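Local coordinates for protein putative NAD(P)H:FMN oxidoreductase (Porphyromonas gingivalis W83, PDB 3GE5) that binds flavin mononucleotide and is probably an NAD(P)H:FMN oxidoreductase of the nitroreductase family, at residues Leu53-Glu58 against His136-Gly141; Lys84-Cys89 against Tyr101-Gly106. One frame throughout, in Å; residues are numbered along the deposited sequence. Where two conformers were deposited one is given.

Contact 1. Residues Leu53-Glu58 against His136-Gly141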
ATOM      1  N   LEU A  53      19.290   3.958  -0.519  1.00 19.54           N
ATOM      2  CA  LEU A  53      18.359   4.719  -1.390  1.00 18.53           C
ATOM      3  C   LEU A  53      17.958   3.921  -2.637  1.00 17.16           C
ATOM      4  O   LEU A  53      16.769   3.847  -2.989  1.00 17.02           O
ATOM      5  CB  LEU A  53      18.942   6.084  -1.799  1.00 18.75           C
ATOM      6  CG  LEU A  53      18.006   6.971  -2.610  1.00 20.22           C
ATOM      7  CD1 LEU A  53      16.636   7.133  -1.917  1.00 21.31           C
ATOM      8  CD2 LEU A  53      18.664   8.356  -2.921  1.00 19.01           C
HETATM    9  N   MSE A  54      18.945   3.292  -3.279  1.00 18.07           N
HETATM   10  CA  MSE A  54      18.681   2.476  -4.466  1.00 17.77           C
HETATM   11  C   MSE A  54      17.762   1.267  -4.145  1.00 18.09           C
HETATM   12  O   MSE A  54      16.915   0.921  -4.956  1.00 16.91           O
HETATM   13  CB  MSE A  54      19.964   2.042  -5.170  1.00 19.50           C
HETATM   14  CG  MSE A  54      20.791   3.194  -5.728  1.00 22.00           C
HETATM   15 SE   MSE A  54      19.803   4.496  -6.802  0.80 30.62          SE
HETATM   16  CE  MSE A  54      18.770   3.229  -7.883  1.00 35.87           C
ATOM     17  N   ALA A  55      17.944   0.629  -2.989  1.00 16.46           N
ATOM     18  CA  ALA A  55      17.060  -0.458  -2.530  1.00 18.97           C
ATOM     19  C   ALA A  55      15.647   0.004  -2.313  1.00 17.82           C
ATOM     20  O   ALA A  55      14.673  -0.731  -2.633  1.00 17.94           O
ATOM     21  CB  ALA A  55      17.628  -1.139  -1.239  1.00 16.98           C
ATOM     22  N   ILE A  56      15.500   1.172  -1.692  1.00 15.92           N
ATOM     23  CA  ILE A  56      14.159   1.737  -1.479  1.00 15.75           C
ATOM     24  C   ILE A  56      13.456   1.908  -2.843  1.00 15.20           C
ATOM     25  O   ILE A  56      12.296   1.520  -2.994  1.00 16.30           O
ATOM     26  CB  ILE A  56      14.219   3.056  -0.692  1.00 17.45           C
ATOM     27  CG1 ILE A  56      14.653   2.839   0.775  1.00 16.81           C
ATOM     28  CG2 ILE A  56      12.838   3.753  -0.688  1.00 15.95           C
ATOM     29  CD1 ILE A  56      15.092   4.140   1.478  1.00 16.77           C
ATOM     30  N   LEU A  57      14.153   2.505  -3.808  1.00 15.33           N
ATOM     31  CA  LEU A  57      13.610   2.721  -5.134  1.00 15.52           C
ATOM     32  C   LEU A  57      13.287   1.404  -5.862  1.00 17.80           C
ATOM     33  O   LEU A  57      12.248   1.268  -6.514  1.00 17.34           O
ATOM     34  CB  LEU A  57      14.551   3.648  -5.943  1.00 16.85           C
ATOM     35  CG  LEU A  57      14.642   5.079  -5.376  1.00 17.47           C
ATOM     36  CD1 LEU A  57      15.866   5.740  -5.987  1.00 18.91           C
ATOM     37  CD2 LEU A  57      13.345   5.841  -5.649  1.00 13.70           C
ATOM     38  N   GLU A  58      14.145   0.397  -5.684  1.00 17.54           N
ATOM     39  CA  GLU A  58      13.901  -0.920  -6.244  1.00 18.20           C
ATOM     40  C   GLU A  58      12.604  -1.536  -5.710  1.00 17.96           C
ATOM     41  O   GLU A  58      11.815  -2.104  -6.469  1.00 17.51           O
ATOM     42  CB  GLU A  58      15.096  -1.856  -5.968  1.00 17.46           C
ATOM     43  CG  GLU A  58      14.905  -3.289  -6.460  1.00 17.51           C
ATOM     44  CD  GLU A  58      14.970  -3.428  -7.977  1.00 22.78           C
ATOM     45  OE1 GLU A  58      15.170  -2.411  -8.688  1.00 19.97           O
ATOM     46  OE2 GLU A  58      14.842  -4.588  -8.446  1.00 22.43           O
ATOM     47  N   HIS A 136      12.288   0.989   6.312  1.00 16.41           N
ATOM     48  CA  HIS A 136      12.237   0.434   7.669  1.00 16.45           C
ATOM     49  C   HIS A 136      13.179  -0.770   7.787  1.00 17.91           C
ATOM     50  O   HIS A 136      13.933  -0.903   8.773  1.00 17.13           O
ATOM     51  CB  HIS A 136      10.811   0.046   8.009  1.00 16.67           C
ATOM     52  CG  HIS A 136      10.645  -0.539   9.369  1.00 17.28           C
ATOM     53  ND1 HIS A 136      11.097   0.096  10.506  1.00 17.36           N
ATOM     54  CD2 HIS A 136      10.105  -1.711   9.777  1.00 22.59           C
ATOM     55  CE1 HIS A 136      10.837  -0.661  11.558  1.00 20.01           C
ATOM     56  NE2 HIS A 136      10.241  -1.767  11.141  1.00 18.34           N
ATOM     57  N   SER A 137      13.154  -1.649   6.783  1.00 16.14           N
ATOM     58  CA  SER A 137      14.012  -2.869   6.805  1.00 17.56           C
ATOM     59  C   SER A 137      15.500  -2.557   6.802  1.00 18.47           C
ATOM     60  O   SER A 137      16.319  -3.393   7.219  1.00 17.26           O
ATOM     61  CB  SER A 137      13.693  -3.788   5.593  1.00 19.29           C
ATOM     62  OG  SER A 137      14.317  -3.362   4.366  1.00 20.01           O
ATOM     63  N   LEU A 138      15.850  -1.381   6.306  1.00 18.11           N
ATOM     64  CA  LEU A 138      17.228  -0.958   6.184  1.00 18.32           C
ATOM     65  C   LEU A 138      17.634  -0.020   7.342  1.00 17.30           C
ATOM     66  O   LEU A 138      18.638   0.678   7.264  1.00 16.82           O
ATOM     67  CB  LEU A 138      17.439  -0.282   4.827  1.00 19.82           C
ATOM     68  CG  LEU A 138      17.158  -1.165   3.586  1.00 22.13           C
ATOM     69  CD1 LEU A 138      17.249  -0.329   2.339  1.00 21.04           C
ATOM     70  CD2 LEU A 138      18.091  -2.392   3.520  1.00 19.05           C
ATOM     71  N   GLY A 139      16.819   0.022   8.391  1.00 17.57           N
ATOM     72  CA  GLY A 139      17.097   0.838   9.585  1.00 18.54           C
ATOM     73  C   GLY A 139      16.949   2.356   9.466  1.00 19.89           C
ATOM     74  O   GLY A 139      17.555   3.120  10.261  1.00 19.88           O
ATOM     75  N   LEU A 140      16.204   2.800   8.460  1.00 18.04           N
ATOM     76  CA  LEU A 140      15.889   4.200   8.292  1.00 17.37           C
ATOM     77  C   LEU A 140      14.531   4.515   8.886  1.00 18.48           C
ATOM     78  O   LEU A 140      13.692   3.646   9.011  1.00 20.26           O
ATOM     79  CB  LEU A 140      15.897   4.573   6.802  1.00 18.24           C
ATOM     80  CG  LEU A 140      17.289   4.414   6.128  1.00 18.71           C
ATOM     81  CD1 LEU A 140      17.205   4.358   4.574  1.00 19.17           C
ATOM     82  CD2 LEU A 140      18.219   5.511   6.610  1.00 19.82           C
ATOM     83  N   GLY A 141      14.314   5.784   9.189  1.00 17.62           N
ATOM     84  CA  GLY A 141      13.012   6.287   9.629  1.00 18.25           C
ATOM     85  C   GLY A 141      12.358   7.041   8.486  1.00 18.42           C
ATOM     86  O   GLY A 141      13.040   7.630   7.643  1.00 18.56           O
TER
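The Schellman motif that ends helix 120-137 brings L138 and L140 against A55 and I56 of helix 50-62. The contact is small and wholly apolar. L138 is the first residue to leave helical geometry, and its CB points toward the other helix. Its CD1 methyl lies against A55, with L138 CD1 3.7 Å from A55 CB. L138 CD1 also borders I56 CG1 more loosely, at 4.4 Å. The second pairing joins two branch ends. I56 CD1 meets L140 CD1 at 3.8 Å, and the two side chains cross obliquely. The CB of I56 is not aimed at the turn. Its CG1 branch lies beside the backbone N and anti to the carbonyl carbon (chi1 -69°), and this brings the terminal methyl over to L140.

The turn sets the spacing of the two leucines. G139 stands between them with a positive phi of 72° and is the C' residue of the motif. G139 N bonds to H136 O at 3.1 Å, and L140 N bonds back to A135 O. The reversal leaves L138 and L140 both facing helix 50-62. L138 O accepts a hydrogen bond from K52 NZ, a polar link between the turn and the same helix. I56 also packs on M131 and A135 of helix 120-137 and on I102 of strand 100-107. Beyond the turn, the chain enters strand 141-145. The paired backbone bonds and the positive-phi glycine are the hallmarks of a Schellman C-cap; here it ends helix 120-137 beside helix 50-62 in the nitroreductase fold.

Contact 2. Residues Lys84-Cys89 against Tyr101-Gly106; sequences KRLAPC and YIITLG
L86, in helix 80-86, pushes one methyl over the ring of Y101 and the other toward the end of I103. The two strand residues are two positions apart on strand 100-107, so both side chains leave the same face of the sheet and L86 meets both.

L86 CG lies anti to the backbone N (chi1 177°), and the forked end divides between the two partners. The CD2 branch makes a CH-pi contact. L86 CD2 is 3.7 Å from the centroid of the Y101 ring and 24° off the ring normal, so it sits over the face. It is displaced from the centre toward the base of the ring. The nearest ring atom is Y101 CG, 3.4 Å from L86 CD2, a tight approach for a methyl on an aromatic carbon. Y101 CB is also close, at 3.6 Å from L86 CD2. The CD1 branch meets I103 tip to tip, with L86 CD1 4.0 Å from I103 CD1.

The phenol oxygen of Y101 lies at the far end of the ring from the leucine methyl. This OH is hydrogen-bonded to F95 O, which should limit movement of the ring, and the F95 ring meets the Y101 ring with planes about 30° apart. Within the 84-89 segment, the C89 N to L86 O bond (2.9 Å) closes a 3-10 turn.

Around this buried contact, L86 also touches F95 and F157 from loops. I103 packs on C153 of helix 150-156. On the other face of the sheet, I102 and T104 pack on helix 120-137.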
ATOM      1  N   LYS A  84      15.325  22.696  -0.619  1.00 18.16           N
ATOM      2  CA  LYS A  84      14.875  24.062  -0.342  1.00 18.78           C
ATOM      3  C   LYS A  84      13.680  24.475  -1.235  1.00 19.03           C
ATOM      4  O   LYS A  84      12.755  25.156  -0.771  1.00 17.99           O
ATOM      5  CB  LYS A  84      16.035  25.023  -0.484  1.00 19.02           C
ATOM      6  CG  LYS A  84      17.082  24.848   0.640  1.00 25.04           C
ATOM      7  N   ARG A  85      13.715  24.071  -2.499  0.50 17.62           N
ATOM      8  CA  ARG A  85      12.595  24.329  -3.413  0.50 19.96           C
ATOM      9  C   ARG A  85      11.321  23.627  -2.948  0.50 18.74           C
ATOM     10  O   ARG A  85      10.234  24.199  -3.022  0.50 16.85           O
ATOM     11  CB  ARG A  85      12.937  23.893  -4.838  0.50 20.70           C
ATOM     12  CG  ARG A  85      13.938  24.798  -5.508  0.50 21.27           C
ATOM     13  CD  ARG A  85      14.633  24.095  -6.667  0.50 24.54           C
ATOM     14  NE  ARG A  85      13.695  23.770  -7.737  0.50 30.64           N
ATOM     15  CZ  ARG A  85      13.831  22.753  -8.583  0.50 31.78           C
ATOM     16  NH1 ARG A  85      14.873  21.930  -8.497  0.50 31.89           N
ATOM     17  NH2 ARG A  85      12.917  22.558  -9.525  0.50 23.78           N
ATOM     18  N   LEU A  86      11.466  22.408  -2.433  1.00 17.82           N
ATOM     19  CA  LEU A  86      10.300  21.604  -2.063  1.00 17.29           C
ATOM     20  C   LEU A  86       9.631  22.130  -0.794  1.00 16.76           C
ATOM     21  O   LEU A  86       8.404  22.003  -0.610  1.00 17.46           O
ATOM     22  CB  LEU A  86      10.705  20.143  -1.897  1.00 16.33           C
ATOM     23  CG  LEU A  86       9.643  19.136  -1.440  1.00 19.68           C
ATOM     24  CD1 LEU A  86       8.466  19.128  -2.443  1.00 17.55           C
ATOM     25  CD2 LEU A  86      10.230  17.726  -1.221  1.00 16.08           C
ATOM     26  N   ALA A  87      10.449  22.696   0.104  1.00 16.76           N
ATOM     27  CA  ALA A  87      10.030  23.067   1.480  1.00 16.04           C
ATOM     28  C   ALA A  87       8.725  23.891   1.548  1.00 16.02           C
ATOM     29  O   ALA A  87       7.880  23.586   2.363  1.00 19.69           O
ATOM     30  CB  ALA A  87      11.157  23.828   2.193  1.00 16.07           C
ATOM     31  N   PRO A  88       8.554  24.876   0.657  1.00 17.92           N
ATOM     32  CA  PRO A  88       7.343  25.728   0.661  1.00 19.87           C
ATOM     33  C   PRO A  88       6.029  25.015   0.368  1.00 19.84           C
ATOM     34  O   PRO A  88       4.948  25.609   0.545  1.00 19.28           O
ATOM     35  CB  PRO A  88       7.636  26.748  -0.450  1.00 25.32           C
ATOM     36  CG  PRO A  88       9.097  26.743  -0.610  1.00 26.10           C
ATOM     37  CD  PRO A  88       9.514  25.342  -0.360  1.00 20.32           C
ATOM     38  N   CYS A  89       6.110  23.758  -0.065  1.00 14.75           N
ATOM     39  CA  CYS A  89       4.920  22.939  -0.295  1.00 16.18           C
ATOM     40  C   CYS A  89       4.251  22.457   0.992  1.00 17.02           C
ATOM     41  O   CYS A  89       3.128  21.981   0.952  1.00 18.43           O
ATOM     42  CB  CYS A  89       5.252  21.764  -1.209  1.00 17.10           C
ATOM     43  SG  CYS A  89       5.747  22.229  -2.892  1.00 17.49           S
ATOM     44  N   TYR A 101      13.628  13.191   0.167  1.00 17.22           N
ATOM     45  CA  TYR A 101      12.218  13.077  -0.190  1.00 16.59           C
ATOM     46  C   TYR A 101      12.066  12.264  -1.474  1.00 17.37           C
ATOM     47  O   TYR A 101      12.771  12.491  -2.456  1.00 16.45           O
ATOM     48  CB  TYR A 101      11.579  14.447  -0.403  1.00 18.75           C
ATOM     49  CG  TYR A 101      11.802  15.417   0.722  1.00 17.46           C
ATOM     50  CD1 TYR A 101      10.888  15.531   1.764  1.00 20.37           C
ATOM     51  CD2 TYR A 101      12.916  16.271   0.710  1.00 17.98           C
ATOM     52  CE1 TYR A 101      11.075  16.461   2.787  1.00 17.77           C
ATOM     53  CE2 TYR A 101      13.111  17.204   1.714  1.00 18.72           C
ATOM     54  CZ  TYR A 101      12.195  17.296   2.743  1.00 17.07           C
ATOM     55  OH  TYR A 101      12.430  18.238   3.729  1.00 19.57           O
ATOM     56  N   ILE A 102      11.150  11.302  -1.460  1.00 15.66           N
ATOM     57  CA  ILE A 102      10.768  10.613  -2.688  1.00 14.63           C
ATOM     58  C   ILE A 102       9.322  11.018  -3.028  1.00 16.24           C
ATOM     59  O   ILE A 102       8.365  10.621  -2.310  1.00 16.57           O
ATOM     60  CB  ILE A 102      10.884   9.069  -2.600  1.00 16.88           C
ATOM     61  CG1 ILE A 102      12.302   8.644  -2.184  1.00 16.26           C
ATOM     62  CG2 ILE A 102      10.479   8.439  -3.945  1.00 15.32           C
ATOM     63  CD1 ILE A 102      12.422   7.092  -1.812  1.00 16.51           C
ATOM     64  N   ILE A 103       9.207  11.845  -4.069  1.00 17.46           N
ATOM     65  CA  ILE A 103       7.883  12.347  -4.515  1.00 16.75           C
ATOM     66  C   ILE A 103       7.328  11.317  -5.470  1.00 16.73           C
ATOM     67  O   ILE A 103       7.895  11.107  -6.557  1.00 17.10           O
ATOM     68  CB  ILE A 103       7.967  13.712  -5.224  1.00 14.28           C
ATOM     69  CG1 ILE A 103       8.802  14.702  -4.399  1.00 17.46           C
ATOM     70  CG2 ILE A 103       6.531  14.237  -5.537  1.00 17.43           C
ATOM     71  CD1 ILE A 103       9.013  16.075  -4.979  1.00 18.60           C
ATOM     72  N   THR A 104       6.229  10.668  -5.095  1.00 15.88           N
ATOM     73  CA  THR A 104       5.625   9.664  -5.954  1.00 15.52           C
ATOM     74  C   THR A 104       4.538  10.308  -6.804  1.00 15.79           C
ATOM     75  O   THR A 104       3.524  10.785  -6.291  1.00 17.25           O
ATOM     76  CB  THR A 104       5.078   8.485  -5.152  1.00 16.58           C
ATOM     77  OG1 THR A 104       6.161   7.937  -4.391  1.00 18.10           O
ATOM     78  CG2 THR A 104       4.470   7.388  -6.047  1.00 16.67           C
ATOM     79  N   LEU A 105       4.796  10.289  -8.110  1.00 15.81           N
ATOM     80  CA  LEU A 105       3.940  10.852  -9.094  1.00 15.09           C
ATOM     81  C   LEU A 105       3.061   9.755  -9.666  1.00 17.49           C
ATOM     82  O   LEU A 105       3.549   8.642  -9.950  1.00 17.86           O
ATOM     83  CB  LEU A 105       4.762  11.436 -10.247  1.00 15.93           C
ATOM     84  CG  LEU A 105       5.904  12.383  -9.873  1.00 18.19           C
ATOM     85  CD1 LEU A 105       6.571  12.952 -11.107  1.00 18.62           C
ATOM     86  CD2 LEU A 105       5.346  13.521  -8.940  1.00 17.86           C
ATOM     87  N   GLY A 106       1.781  10.059  -9.844  1.00 17.10           N
ATOM     88  CA  GLY A 106       0.860   9.115 -10.470  1.00 17.84           C
ATOM     89  C   GLY A 106       0.491   9.625 -11.849  1.00 18.07           C
ATOM     90  O   GLY A 106       0.191  10.821 -12.020  1.00 20.15           O
TER

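In the fold
Helix 50-62 of contact 1 and L86 of contact 2 lie on opposite faces of strand 100-107; the contact centres are 18 Å apart. I102 of contact 2 joins them. I102 CD1 is 3.5 Å from I56 CG2 and 4.1 Å from L57 CD2, so helix 50-62 packs on the face turned away from L86. Along the chain, contact 2 falls between the two segments of contact 1. Neither contact lines the flavin site directly. The side chain of Y101 is about 10 Å from a bound FMN and about 6 Å from that of W94, an FMN-binding residue. The side chain of L140 is about 14 Å from an FMN. Both contacts also touch the second subunit.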